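Local coordinates for protein tyrosyl-tRNA synthetase (Pyrococcus horikoshii, PDB 2CYC) that probably catalyses the two-step attachment of tyrosine to tRNA(Tyr), activating the amino acid with ATP before passing it to the acceptor end, at residues K13-V18 against G55-D60; L34-G39 against I66-F71; S122-K127 against V173-Y178. All coordinates share one frame; numbering follows the deposited sequence.

Contact 1 (K13-V18 against G55-D60)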
loop_
_atom_site.group_PDB
_atom_site.type_symbol
_atom_site.label_atom_id
_atom_site.label_comp_id
_atom_site.label_asym_id
_atom_site.label_seq_id
_atom_site.Cartn_x
_atom_site.Cartn_y
_atom_site.Cartn_z
ATOM N N LYS A 13 36.148 -2.794 -0.716
ATOM C CA LYS A 13 35.472 -3.826 0.065
ATOM C C LYS A 13 35.096 -3.243 1.406
ATOM O O LYS A 13 35.808 -2.399 1.935
ATOM C CB LYS A 13 36.382 -5.042 0.264
ATOM C CG LYS A 13 36.555 -5.865 -0.994
ATOM C CD LYS A 13 37.329 -7.149 -0.735
ATOM C CE LYS A 13 37.005 -8.192 -1.804
ATOM N NZ LYS A 13 37.107 -7.648 -3.188
ATOM N N PRO A 14 34.019 -3.749 2.020
ATOM C CA PRO A 14 33.144 -4.830 1.553
ATOM C C PRO A 14 32.157 -4.567 0.406
ATOM O O PRO A 14 31.246 -5.362 0.192
ATOM C CB PRO A 14 32.436 -5.257 2.836
ATOM C CG PRO A 14 32.221 -3.928 3.517
ATOM C CD PRO A 14 33.574 -3.241 3.331
ATOM N N THR A 15 32.309 -3.470 -0.323
ATOM C CA THR A 15 31.398 -3.234 -1.440
ATOM C C THR A 15 31.480 -4.442 -2.374
ATOM O O THR A 15 32.572 -4.933 -2.667
ATOM C CB THR A 15 31.788 -1.994 -2.259
ATOM O OG1 THR A 15 31.573 -0.817 -1.477
ATOM C CG2 THR A 15 30.960 -1.922 -3.541
ATOM N N GLU A 16 30.333 -4.916 -2.839
ATOM C CA GLU A 16 30.302 -6.053 -3.747
ATOM C C GLU A 16 29.739 -5.644 -5.104
ATOM O O GLU A 16 30.108 -6.194 -6.137
ATOM C CB GLU A 16 29.449 -7.185 -3.156
ATOM C CG GLU A 16 29.206 -8.343 -4.125
ATOM C CD GLU A 16 28.474 -9.517 -3.482
ATOM O OE1 GLU A 16 27.961 -10.376 -4.233
ATOM O OE2 GLU A 16 28.416 -9.587 -2.234
ATOM N N GLU A 17 28.850 -4.663 -5.098
ATOM C CA GLU A 17 28.235 -4.218 -6.335
ATOM C C GLU A 17 27.844 -2.748 -6.274
ATOM O O GLU A 17 27.402 -2.255 -5.235
ATOM C CB GLU A 17 26.976 -5.063 -6.620
ATOM C CG GLU A 17 26.198 -4.669 -7.884
ATOM C CD GLU A 17 24.881 -5.434 -8.046
ATOM O OE1 GLU A 17 24.640 -5.956 -9.149
ATOM O OE2 GLU A 17 24.071 -5.503 -7.087
ATOM N N VAL A 18 28.008 -2.058 -7.398
ATOM C CA VAL A 18 27.604 -0.666 -7.498
ATOM C C VAL A 18 26.806 -0.500 -8.782
ATOM O O VAL A 18 27.285 -0.854 -9.860
ATOM C CB VAL A 18 28.808 0.300 -7.548
ATOM C CG1 VAL A 18 28.306 1.743 -7.769
ATOM C CG2 VAL A 18 29.584 0.228 -6.253
ATOM N N GLY A 55 29.133 -0.456 8.897
ATOM C CA GLY A 55 29.977 0.533 9.538
ATOM C C GLY A 55 31.175 0.879 8.690
ATOM O O GLY A 55 31.531 2.053 8.565
ATOM N N ALA A 56 31.805 -0.142 8.109
ATOM C CA ALA A 56 32.960 0.084 7.246
ATOM C C ALA A 56 32.577 0.976 6.058
ATOM O O ALA A 56 33.285 1.926 5.741
ATOM C CB ALA A 56 33.504 -1.239 6.751
ATOM N N LYS A 57 31.451 0.690 5.405
ATOM C CA LYS A 57 31.056 1.513 4.261
ATOM C C LYS A 57 30.686 2.936 4.682
ATOM O O LYS A 57 31.015 3.901 3.986
ATOM C CB LYS A 57 29.888 0.879 3.489
ATOM C CG LYS A 57 30.244 -0.399 2.733
ATOM C CD LYS A 57 31.630 -0.313 2.060
ATOM C CE LYS A 57 31.723 0.831 1.046
ATOM N NZ LYS A 57 33.124 1.027 0.573
ATOM N N ILE A 58 29.995 3.067 5.813
ATOM C CA ILE A 58 29.626 4.385 6.285
ATOM C C ILE A 58 30.915 5.197 6.469
ATOM O O ILE A 58 30.983 6.366 6.069
ATOM C CB ILE A 58 28.817 4.284 7.595
ATOM C CG1 ILE A 58 27.368 3.875 7.260
ATOM C CG2 ILE A 58 28.840 5.607 8.327
ATOM C CD1 ILE A 58 26.551 3.426 8.481
ATOM N N ALA A 59 31.942 4.565 7.034
ATOM C CA ALA A 59 33.225 5.236 7.235
ATOM C C ALA A 59 33.811 5.651 5.889
ATOM O O ALA A 59 34.294 6.777 5.737
ATOM C CB ALA A 59 34.212 4.312 7.976
ATOM N N ASP A 60 33.779 4.742 4.915
ATOM C CA ASP A 60 34.308 5.050 3.586
ATOM C C ASP A 60 33.560 6.211 2.947
ATOM O O ASP A 60 34.176 7.119 2.369
ATOM C CB ASP A 60 34.198 3.846 2.639
ATOM C CG ASP A 60 35.055 2.674 3.070
ATOM O OD1 ASP A 60 36.065 2.887 3.775
ATOM O OD2 ASP A 60 34.726 1.536 2.682
HETATM O O HOH W 1 35.844 -0.593 3.776
#

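Contact 2 (L34-G39 against I66-F71). With TYR (tyrosine), chain C.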
loop_
_atom_site.group_PDB
_atom_site.type_symbol
_atom_site.label_atom_id
_atom_site.label_comp_id
_atom_site.label_asym_id
_atom_site.label_seq_id
_atom_site.Cartn_x
_atom_site.Cartn_y
_atom_site.Cartn_z
ATOM N N LEU A 34 24.917 14.553 -2.299
ATOM C CA LEU A 34 25.345 13.213 -1.920
ATOM C C LEU A 34 24.752 12.838 -0.565
ATOM O O LEU A 34 25.343 13.099 0.486
ATOM C CB LEU A 34 26.881 13.138 -1.865
ATOM C CG LEU A 34 27.583 13.455 -3.193
ATOM C CD1 LEU A 34 29.091 13.524 -3.008
ATOM C CD2 LEU A 34 27.215 12.398 -4.208
ATOM N N GLN A 35 23.567 12.243 -0.601
ATOM C CA GLN A 35 22.906 11.832 0.617
ATOM C C GLN A 35 22.814 10.320 0.618
ATOM O O GLN A 35 22.194 9.716 -0.258
ATOM C CB GLN A 35 21.500 12.434 0.704
ATOM C CG GLN A 35 20.674 11.903 1.865
ATOM C CD GLN A 35 21.174 12.389 3.211
ATOM O OE1 GLN A 35 21.693 11.615 4.034
ATOM N NE2 GLN A 35 21.024 13.679 3.442
ATOM N N HIS A 36 23.451 9.715 1.606
ATOM C CA HIS A 36 23.429 8.278 1.744
ATOM C C HIS A 36 22.432 7.898 2.825
ATOM O O HIS A 36 21.930 8.748 3.566
ATOM C CB HIS A 36 24.832 7.762 2.136
ATOM C CG HIS A 36 24.816 6.561 3.038
ATOM N ND1 HIS A 36 24.377 6.617 4.344
ATOM C CD2 HIS A 36 25.196 5.277 2.825
ATOM C CE1 HIS A 36 24.493 5.422 4.899
ATOM N NE2 HIS A 36 24.988 4.590 4.000
ATOM N N TYR A 37 22.152 6.605 2.876
ATOM C CA TYR A 37 21.322 6.014 3.894
ATOM C C TYR A 37 21.414 4.505 3.755
ATOM O O TYR A 37 21.771 3.975 2.698
ATOM C CB TYR A 37 19.858 6.473 3.773
ATOM C CG TYR A 37 18.872 5.434 3.255
ATOM C CD1 TYR A 37 17.731 5.092 3.997
ATOM C CD2 TYR A 37 19.033 4.853 1.990
ATOM C CE1 TYR A 37 16.770 4.209 3.483
ATOM C CE2 TYR A 37 18.083 3.965 1.468
ATOM C CZ TYR A 37 16.954 3.656 2.213
ATOM O OH TYR A 37 15.990 2.851 1.660
ATOM N N ILE A 38 21.124 3.830 4.854
ATOM C CA ILE A 38 21.047 2.381 4.884
ATOM C C ILE A 38 20.037 2.119 5.994
ATOM O O ILE A 38 20.163 2.633 7.115
ATOM C CB ILE A 38 22.430 1.666 5.135
ATOM C CG1 ILE A 38 22.186 0.155 5.256
ATOM C CG2 ILE A 38 23.144 2.216 6.375
ATOM C CD1 ILE A 38 23.455 -0.704 5.146
ATOM N N GLY A 39 18.996 1.373 5.650
ATOM C CA GLY A 39 17.952 1.078 6.609
ATOM C C GLY A 39 18.110 -0.285 7.246
ATOM O O GLY A 39 18.678 -1.207 6.657
ATOM N N ILE A 66 30.449 12.139 1.497
ATOM C CA ILE A 66 29.040 11.771 1.356
ATOM C C ILE A 66 28.369 11.884 2.728
ATOM O O ILE A 66 28.922 11.419 3.727
ATOM C CB ILE A 66 28.905 10.310 0.855
ATOM C CG1 ILE A 66 29.493 10.190 -0.561
ATOM C CG2 ILE A 66 27.434 9.872 0.894
ATOM C CD1 ILE A 66 29.708 8.766 -1.020
ATOM N N LYS A 67 27.192 12.512 2.786
ATOM C CA LYS A 67 26.465 12.652 4.054
ATOM C C LYS A 67 25.779 11.317 4.351
ATOM O O LYS A 67 24.906 10.876 3.602
ATOM C CB LYS A 67 25.413 13.763 3.951
ATOM C CG LYS A 67 24.745 14.119 5.281
ATOM C CD LYS A 67 25.735 14.759 6.264
ATOM C CE LYS A 67 25.044 15.194 7.559
ATOM N NZ LYS A 67 26.018 15.521 8.651
ATOM N N THR A 68 26.171 10.697 5.452
ATOM C CA THR A 68 25.668 9.391 5.839
ATOM C C THR A 68 24.522 9.378 6.842
ATOM O O THR A 68 24.440 10.228 7.740
ATOM C CB THR A 68 26.832 8.528 6.374
ATOM O OG1 THR A 68 27.399 9.136 7.549
ATOM C CG2 THR A 68 27.916 8.410 5.298
ATOM N N ARG A 69 23.648 8.384 6.696
ATOM C CA ARG A 69 22.483 8.260 7.574
ATOM C C ARG A 69 22.078 6.819 7.845
ATOM O O ARG A 69 22.080 5.987 6.934
ATOM C CB ARG A 69 21.285 8.992 6.946
ATOM C CG ARG A 69 19.944 8.782 7.667
ATOM C CD ARG A 69 18.824 9.509 6.945
ATOM N NE ARG A 69 19.137 10.927 6.767
ATOM C CZ ARG A 69 18.328 11.813 6.185
ATOM N NH1 ARG A 69 18.707 13.079 6.069
ATOM N NH2 ARG A 69 17.141 11.442 5.723
ATOM N N VAL A 70 21.738 6.534 9.101
ATOM C CA VAL A 70 21.262 5.211 9.508
ATOM C C VAL A 70 19.749 5.395 9.685
ATOM O O VAL A 70 19.301 6.264 10.439
ATOM C CB VAL A 70 21.891 4.753 10.848
ATOM C CG1 VAL A 70 21.118 3.554 11.414
ATOM C CG2 VAL A 70 23.362 4.388 10.634
ATOM N N PHE A 71 18.983 4.583 8.962
ATOM C CA PHE A 71 17.522 4.618 8.954
ATOM C C PHE A 71 16.987 3.427 9.762
ATOM O O PHE A 71 17.189 2.267 9.377
ATOM C CB PHE A 71 17.062 4.532 7.491
ATOM C CG PHE A 71 15.587 4.748 7.273
ATOM C CD1 PHE A 71 15.034 6.028 7.347
ATOM C CD2 PHE A 71 14.766 3.682 6.893
ATOM C CE1 PHE A 71 13.688 6.249 7.037
ATOM C CE2 PHE A 71 13.413 3.887 6.582
ATOM C CZ PHE A 71 12.877 5.179 6.652
HETATM N N TYR C . 14.608 -4.323 4.152
HETATM C CA TYR C . 15.779 -3.990 5.017
HETATM C C TYR C . 16.252 -5.230 5.776
HETATM O O TYR C . 15.543 -6.259 5.728
HETATM C CB TYR C . 15.403 -2.881 6.012
HETATM C CG TYR C . 15.065 -1.560 5.347
HETATM C CD1 TYR C . 16.008 -0.883 4.574
HETATM C CD2 TYR C . 13.799 -0.985 5.492
HETATM C CE1 TYR C . 15.695 0.339 3.953
HETATM C CE2 TYR C . 13.482 0.231 4.889
HETATM C CZ TYR C . 14.427 0.886 4.118
HETATM O OH TYR C . 14.098 2.086 3.512
HETATM O OXT TYR C . 17.321 -5.156 6.412
#

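Contact 3 (S122-K127 against V173-Y178). With TYR (tyrosine), chain C.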
loop_
_atom_site.group_PDB
_atom_site.type_symbol
_atom_site.label_atom_id
_atom_site.label_comp_id
_atom_site.label_asym_id
_atom_site.label_seq_id
_atom_site.Cartn_x
_atom_site.Cartn_y
_atom_site.Cartn_z
ATOM N N SER A 122 9.433 6.277 11.346
ATOM C CA SER A 122 8.162 6.939 11.620
ATOM C C SER A 122 8.232 8.467 11.510
ATOM O O SER A 122 7.203 9.120 11.327
ATOM C CB SER A 122 7.627 6.509 12.997
ATOM O OG SER A 122 8.611 6.646 14.002
ATOM N N GLU A 123 9.436 9.034 11.603
ATOM C CA GLU A 123 9.601 10.477 11.473
ATOM C C GLU A 123 9.086 10.899 10.096
ATOM O O GLU A 123 8.500 11.975 9.950
ATOM C CB GLU A 123 11.079 10.887 11.607
ATOM C CG GLU A 123 11.749 10.542 12.946
ATOM C CD GLU A 123 13.238 10.924 12.985
ATOM O OE1 GLU A 123 13.985 10.379 13.836
ATOM O OE2 GLU A 123 13.657 11.776 12.168
ATOM N N ILE A 124 9.310 10.069 9.075
ATOM C CA ILE A 124 8.808 10.425 7.751
ATOM C C ILE A 124 7.498 9.707 7.435
ATOM O O ILE A 124 6.662 10.250 6.719
ATOM C CB ILE A 124 9.837 10.131 6.608
ATOM C CG1 ILE A 124 10.062 8.625 6.448
ATOM C CG2 ILE A 124 11.163 10.838 6.902
ATOM C CD1 ILE A 124 10.973 8.262 5.256
ATOM N N LEU A 125 7.298 8.504 7.968
ATOM C CA LEU A 125 6.062 7.760 7.677
ATOM C C LEU A 125 4.809 8.436 8.250
ATOM O O LEU A 125 3.693 8.204 7.781
ATOM C CB LEU A 125 6.166 6.315 8.192
ATOM C CG LEU A 125 7.446 5.564 7.807
ATOM C CD1 LEU A 125 7.440 4.157 8.426
ATOM C CD2 LEU A 125 7.558 5.486 6.292
ATOM N N GLU A 126 5.002 9.278 9.259
ATOM C CA GLU A 126 3.896 10.010 9.871
ATOM C C GLU A 126 3.487 11.195 8.998
ATOM O O GLU A 126 2.680 12.029 9.396
ATOM C CB GLU A 126 4.291 10.485 11.282
ATOM C CG GLU A 126 4.106 9.393 12.336
ATOM C CD GLU A 126 4.854 9.655 13.633
ATOM O OE1 GLU A 126 5.190 10.830 13.915
ATOM O OE2 GLU A 126 5.096 8.674 14.374
ATOM N N LYS A 127 4.038 11.262 7.792
ATOM C CA LYS A 127 3.704 12.345 6.876
ATOM C C LYS A 127 2.934 11.827 5.664
ATOM O O LYS A 127 3.404 10.943 4.954
ATOM C CB LYS A 127 4.984 13.052 6.432
ATOM C CG LYS A 127 5.674 13.776 7.567
ATOM C CD LYS A 127 6.931 14.475 7.101
ATOM C CE LYS A 127 7.319 15.573 8.074
ATOM N NZ LYS A 127 7.360 15.085 9.486
ATOM N N VAL A 173 11.333 1.706 -1.259
ATOM C CA VAL A 173 11.697 2.533 -2.402
ATOM C C VAL A 173 11.367 4.004 -2.113
ATOM O O VAL A 173 12.173 4.896 -2.396
ATOM C CB VAL A 173 10.972 2.055 -3.676
ATOM C CG1 VAL A 173 11.205 3.024 -4.819
ATOM C CG2 VAL A 173 11.487 0.670 -4.054
ATOM N N ALA A 174 10.191 4.247 -1.536
ATOM C CA ALA A 174 9.755 5.602 -1.188
ATOM C C ALA A 174 10.703 6.251 -0.175
ATOM O O ALA A 174 10.977 7.454 -0.244
ATOM C CB ALA A 174 8.319 5.567 -0.627
ATOM N N ASP A 175 11.207 5.450 0.758
ATOM C CA ASP A 175 12.141 5.950 1.758
ATOM C C ASP A 175 13.329 6.606 1.071
ATOM O O ASP A 175 13.886 7.589 1.568
ATOM C CB ASP A 175 12.680 4.814 2.635
ATOM C CG ASP A 175 11.618 4.184 3.500
ATOM O OD1 ASP A 175 10.602 4.852 3.778
ATOM O OD2 ASP A 175 11.818 3.028 3.914
ATOM N N ILE A 176 13.728 6.039 -0.064
ATOM C CA ILE A 176 14.862 6.571 -0.797
ATOM C C ILE A 176 14.564 7.948 -1.385
ATOM O O ILE A 176 15.296 8.916 -1.150
ATOM C CB ILE A 176 15.295 5.597 -1.939
ATOM C CG1 ILE A 176 15.954 4.353 -1.327
ATOM C CG2 ILE A 176 16.240 6.310 -2.917
ATOM C CD1 ILE A 176 16.182 3.205 -2.302
ATOM N N PHE A 177 13.477 8.046 -2.133
ATOM C CA PHE A 177 13.145 9.311 -2.770
ATOM C C PHE A 177 12.688 10.401 -1.826
ATOM O O PHE A 177 13.026 11.562 -2.020
ATOM C CB PHE A 177 12.129 9.056 -3.880
ATOM C CG PHE A 177 12.695 8.232 -4.993
ATOM C CD1 PHE A 177 13.583 8.802 -5.911
ATOM C CD2 PHE A 177 12.445 6.867 -5.061
ATOM C CE1 PHE A 177 14.221 8.017 -6.877
ATOM C CE2 PHE A 177 13.079 6.068 -6.025
ATOM C CZ PHE A 177 13.972 6.647 -6.932
ATOM N N TYR A 178 11.956 10.028 -0.780
ATOM C CA TYR A 178 11.480 11.020 0.168
ATOM C C TYR A 178 12.622 11.721 0.906
ATOM O O TYR A 178 12.531 12.908 1.207
ATOM C CB TYR A 178 10.549 10.384 1.193
ATOM C CG TYR A 178 9.790 11.416 1.984
ATOM C CD1 TYR A 178 8.674 12.053 1.438
ATOM C CD2 TYR A 178 10.193 11.771 3.270
ATOM C CE1 TYR A 178 7.976 13.012 2.156
ATOM C CE2 TYR A 178 9.506 12.727 3.995
ATOM C CZ TYR A 178 8.395 13.338 3.432
ATOM O OH TYR A 178 7.686 14.254 4.159
HETATM N N TYR C . 14.608 -4.323 4.152
HETATM C CA TYR C . 15.779 -3.990 5.017
HETATM C C TYR C . 16.252 -5.230 5.776
HETATM O O TYR C . 15.543 -6.259 5.728
HETATM C CB TYR C . 15.403 -2.881 6.012
HETATM C CG TYR C . 15.065 -1.560 5.347
HETATM C CD1 TYR C . 16.008 -0.883 4.574
HETATM C CD2 TYR C . 13.799 -0.985 5.492
HETATM C CE1 TYR C . 15.695 0.339 3.953
HETATM C CE2 TYR C . 13.482 0.231 4.889
HETATM C CZ TYR C . 14.427 0.886 4.118
HETATM O OH TYR C . 14.098 2.086 3.512
HETATM O OXT TYR C . 17.321 -5.156 6.412
#

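Contact 1 (K13-V18 against G55-D60)
Pro14 and Thr15, at the start of strand 15-19 of the central sheet, meet Ala56 and Lys57 on helix 48-63. Pro14 follows a cis peptide bond, and its ring packs against the lysine: CD of Pro14 lies 3.7 Å from CD of Lys57, and the two side chains run antiparallel past one another. Ala56 CB, which points at the turn, reaches Pro14 CD at 4.0 Å.

The Lys57 chain is bent twice: the bend at chi2 (-40°) sets CD beside the proline ring, and the one at chi3 (-60°) takes CE on to Thr15. There the lysine chain lies roughly perpendicular to the threonine side chain, and the fit is tight: Thr15 OG1 is 3.0 Å from Lys57 CE. The ammonium is firmly gripped. Lys57 NZ makes a salt bridge of 2.7 Å to Asp60 OD2, one helical turn on, 17° out of the carboxylate plane on its anti side. Its three N-H are shared among Asp60 OD2 and the carbonyls of Leu9, Val10 and Lys12 around the C-terminal end of helix 3-11, where the helix dipole would probably favour a positive charge. Thr15 OG1 has its own partners in this cluster, Val10 O and Lys12 O.

A water completes the polar side by donating to Lys13 O at 2.6 Å and to Asp60 OD2, also at 2.6 Å. This bridges two oxygens that are themselves 4.1 Å apart, while Asp60 OD1 forms a salt bridge with Lys12.

The contact thus anchors the turn between helix 3-11 and strand 15-19 onto helix 48-63. Strand 214-223 pairs antiparallel with strand 15-19, and Tyr295 of helix 288-297 packs on Pro14.

Contact 2 (L34-G39 against I66-F71)
Leu34 to Gly39 runs in step with Ile66 to Phe71, and strands 36-39 and 69-71 lie parallel, their axes 4.6 Å apart at closest and 28° from each other. Backbone bonds tie Lys67 N to Leu34 O, His36 N to Lys67 O, Ile38 N to Arg69 O and Phe71 N to Ile38 O.

One link is made by a side chain instead. Arg69 N donates to His36 ND1 at 3.0 Å, only 8° out of the imidazole plane and nearly straight, where a regular parallel pair would use the carbonyl of His36. The ring is pinned at its far nitrogen too, by His185 ND1, while Thr68 CG2 lies over one face.

Nearer the ligand, the Tyr37 ring turns its edge toward the face of Phe71 in an offset edge-to-face pair, centroids 5.6 Å apart and planes at 67°. Tyr37 CD1 touches Phe71 CB at 3.6 Å, and Tyr37 OH lies 2.8 Å from the phenolic OH of the bound tyrosine. Gly39 has no side chain in the way of the substrate ring, and its O sits 3.4 Å from CD1 of the bound tyrosine.

Farther from the ligand, the end of the Gln35 side chain comes up to the Arg69 guanidinium, which Glu117 and Gln179 hold.

Strand 36-40, helix 48-63 and strand 69-72 form a beta-alpha-beta crossover of the Rossmann-type catalytic fold of class I synthetases, whose strand ends here line the tyrosine pocket.

Contact 3 (S122-K127 against V173-Y178)
Ile124 and Tyr178 pass each other pointing opposite ways, the isoleucine branch lying alongside one half of the phenol ring. Ile124 CB is 3.7 Å from Tyr178 CE2 and about as far from CD2, and CG2 backs it up against the same two ring atoms. The ring reaches this place with CG anti to the backbone N (chi1 -167°).

At the hydroxyl end, the Lys127 chain lies roughly perpendicular to the phenol, bringing its CD to 3.0 Å from Tyr178 OH. The phenol's polar partner is Asp129 OD1, just after the segment. An alanine in place of Tyr178 would probably leave Asp129 without its hydroxyl partner and open a gap beside CB and CG2 of Ile124.

One turn earlier on helix 164-178, Asp175 is set nearly square to the Ile124 side chain. Its two carboxylate oxygens divide the work. OD1 of Asp175 meets the apolar tips, with Ile124 CD1 at 3.7 Å and Leu125 CD2 at 4.0 Å, and is hydrogen-bonded by Tyr130 OH. OD2 accepts a very short bond, 2.5 Å, from the OH of the bound tyrosine. Tyr130, as a second-shell residue, probably steadies the turn of the carboxylate.

Such an aspartate, reading the substrate's hydroxyl from a helix beside the Rossmann core, is characteristic of the tyrosine pocket of tyrosyl-tRNA synthetases.

How the contacts relate
Contacts 1 and 2 are both buried and share the central sheet, with helix 48-63 as the common element: Ile58, on the helix of contact 1, packs against His36, Ile38, Thr68 and Val70 of contact 2. Contact 3 lies farther from the chain's centre, is partly buried and joins two helices. It meets contact 2 around the bound tyrosine, where Phe71 CE2 comes to 3.2 Å from Asp175 OD2 and Tyr37 OH packs on Ile176. The chemistry follows position: a buried ion pair and water in contact 1, backbone bonds and an edge-to-face ring pair in contact 2, apolar packing beside a substrate-binding carboxylate in contact 3. Contacts 1 and 3 do not touch.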